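Local coordinates for protein polyketide biosynthesis 3-hydroxy-3-methylglutaryl-ACP synthase PksG (Bacillus subtilis, PDB 4YXT) that catalyses the aldol condensation of an acetyl group carried on an acyl carrier protein with a beta-ketothioester polyketide intermediate in the biosynthesis of the antibiotic bacillaene, at residues 113-118 with 323-328. The protein carries 1 engineered substitution. Numbering follows the deposited sequence.
Sequences ACYSGT and CFSYGS
The turn that leads into helix 116-130 comes down on the end of strand 319-327 with CA of Cys-114 4.0 Å from CA of Gly-327, and Ala-113, the residue before Cys-114, takes a positive phi of 46°. Gly-327 has no side chain on the face where the turn lies, and its CA comes within 3.6 Å of the backbone N of Cys-114 and equally near that of Tyr-115. Beside it, CB of Cys-114 rests 3.1 Å from the carbonyl O of Tyr-326, while SG turns anti to its own carbonyl carbon. CB of Ala-113 meets the carbonyl O of Ser-328 at 3.4 Å.

Further along, Ser-325 points its CB at the helix and, with OG anti to the backbone N (chi1 166°), sends the hydroxyl to the edge of the Tyr-115 ring, near its plane and 3.1 Å from CD1. A weak hydrogen bond links the same OG and OG1 of Thr-118, whose hydroxyl is also bonded to Tyr-335 on the adjoining strand 331-339; Glu-333 of that strand takes the OH of Tyr-115. A water completes the junction: it accepts from the backbone N of Tyr-326 (2.8 Å) and hydrogen-bonds to the carbonyl O of Cys-114 (3.0 Å) and to OG of Ser-325.

Segment 113-118, in the N-terminal family region, thereby packs on 323-328, in the C-terminal one. The side chain of Cys-114, the probable acyl-thioester residue, stands about 4 Å from that of His-250, a likely proton donor or acceptor. With the thiol at the start of a helix, the helix dipole would be expected to favour the thiolate that attacks the acyl group.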
loop_
_atom_site.group_PDB
_atom_site.type_symbol
_atom_site.label_atom_id
_atom_site.label_comp_id
_atom_site.label_asym_id
_atom_site.label_seq_id
_atom_site.Cartn_x
_atom_site.Cartn_y
_atom_site.Cartn_z
ATOM N N ALA A 113 0.827 -7.311 5.874
ATOM C CA ALA A 113 1.746 -8.139 6.654
ATOM C C ALA A 113 2.779 -8.697 5.721
ATOM O O ALA A 113 3.264 -7.952 4.892
ATOM C CB ALA A 113 1.000 -9.224 7.453
ATOM N N CYS A 114 3.087 -9.983 5.806
ATOM C CA CYS A 114 4.252 -10.503 5.140
ATOM C C CYS A 114 4.040 -10.661 3.598
ATOM O O CYS A 114 4.998 -10.905 2.862
ATOM C CB CYS A 114 4.594 -11.871 5.749
ATOM S SG CYS A 114 4.446 -11.945 7.590
ATOM N N TYR A 115 2.831 -10.463 3.127
ATOM C CA TYR A 115 2.480 -10.556 1.662
ATOM C C TYR A 115 2.809 -9.243 0.926
ATOM O O TYR A 115 2.851 -9.169 -0.317
ATOM C CB TYR A 115 0.951 -10.894 1.552
ATOM C CG TYR A 115 0.429 -10.945 0.179
ATOM C CD1 TYR A 115 0.775 -11.980 -0.662
ATOM C CD2 TYR A 115 -0.361 -9.931 -0.316
ATOM C CE1 TYR A 115 0.328 -12.006 -1.976
ATOM C CE2 TYR A 115 -0.829 -9.958 -1.614
ATOM C CZ TYR A 115 -0.472 -10.977 -2.437
ATOM O OH TYR A 115 -0.938 -11.001 -3.751
ATOM N N SER A 116 3.105 -8.216 1.704
ATOM C CA SER A 116 3.341 -6.909 1.156
ATOM C C SER A 116 4.354 -6.927 -0.001
ATOM O O SER A 116 4.160 -6.277 -0.985
ATOM C CB SER A 116 3.808 -5.969 2.257
ATOM O OG SER A 116 5.140 -6.332 2.593
ATOM N N GLY A 117 5.413 -7.712 0.151
ATOM C CA GLY A 117 6.481 -7.756 -0.746
ATOM C C GLY A 117 5.969 -8.207 -2.106
ATOM O O GLY A 117 6.182 -7.526 -3.093
ATOM N N THR A 118 5.276 -9.336 -2.122
ATOM C CA THR A 118 4.661 -9.871 -3.328
ATOM C C THR A 118 3.623 -8.974 -4.008
ATOM O O THR A 118 3.501 -8.936 -5.276
ATOM C CB THR A 118 4.022 -11.225 -2.953
ATOM O OG1 THR A 118 5.077 -12.163 -2.725
ATOM C CG2 THR A 118 3.112 -11.733 -4.028
ATOM N N CYS A 323 7.325 -20.008 -6.266
ATOM C CA CYS A 323 7.343 -19.149 -5.084
ATOM C C CYS A 323 6.008 -19.080 -4.364
ATOM O O CYS A 323 4.997 -18.762 -4.963
ATOM C CB CYS A 323 7.699 -17.735 -5.484
ATOM S SG CYS A 323 9.359 -17.438 -6.138
ATOM N N PHE A 324 6.034 -19.256 -3.045
ATOM C CA PHE A 324 4.846 -19.189 -2.223
ATOM C C PHE A 324 4.978 -18.071 -1.263
ATOM O O PHE A 324 5.842 -18.109 -0.453
ATOM C CB PHE A 324 4.650 -20.467 -1.415
ATOM C CG PHE A 324 3.544 -20.372 -0.420
ATOM C CD1 PHE A 324 2.226 -20.195 -0.847
ATOM C CD2 PHE A 324 3.804 -20.443 0.923
ATOM C CE1 PHE A 324 1.182 -20.087 0.060
ATOM C CE2 PHE A 324 2.775 -20.340 1.849
ATOM C CZ PHE A 324 1.457 -20.149 1.422
ATOM N N SER A 325 4.052 -17.129 -1.303
ATOM C CA SER A 325 3.985 -16.001 -0.361
ATOM C C SER A 325 2.801 -16.091 0.593
ATOM O O SER A 325 1.669 -16.474 0.208
ATOM C CB SER A 325 3.869 -14.705 -1.204
ATOM O OG SER A 325 3.489 -13.562 -0.469
ATOM N N TYR A 326 3.039 -15.695 1.848
ATOM C CA TYR A 326 1.993 -15.680 2.846
ATOM C C TYR A 326 2.132 -14.450 3.685
ATOM O O TYR A 326 3.196 -14.123 4.141
ATOM C CB TYR A 326 2.088 -16.873 3.795
ATOM C CG TYR A 326 0.994 -16.824 4.877
ATOM C CD1 TYR A 326 1.261 -16.403 6.163
ATOM C CD2 TYR A 326 -0.332 -17.193 4.571
ATOM C CE1 TYR A 326 0.249 -16.342 7.122
ATOM C CE2 TYR A 326 -1.338 -17.123 5.522
ATOM C CZ TYR A 326 -1.035 -16.699 6.795
ATOM O OH TYR A 326 -2.058 -16.597 7.690
ATOM N N GLY A 327 1.027 -13.828 3.973
ATOM C CA GLY A 327 1.011 -12.876 5.036
ATOM C C GLY A 327 -0.188 -13.119 5.897
ATOM O O GLY A 327 -1.256 -13.484 5.406
ATOM N N SER A 328 -0.010 -12.868 7.186
ATOM C CA SER A 328 -1.068 -12.903 8.138
ATOM C C SER A 328 -2.184 -12.010 7.805
ATOM O O SER A 328 -1.957 -10.923 7.308
ATOM C CB SER A 328 -0.538 -12.430 9.500
ATOM O OG SER A 328 0.266 -13.428 10.030
HETATM O O HOH W 1 5.083 -13.808 1.978
#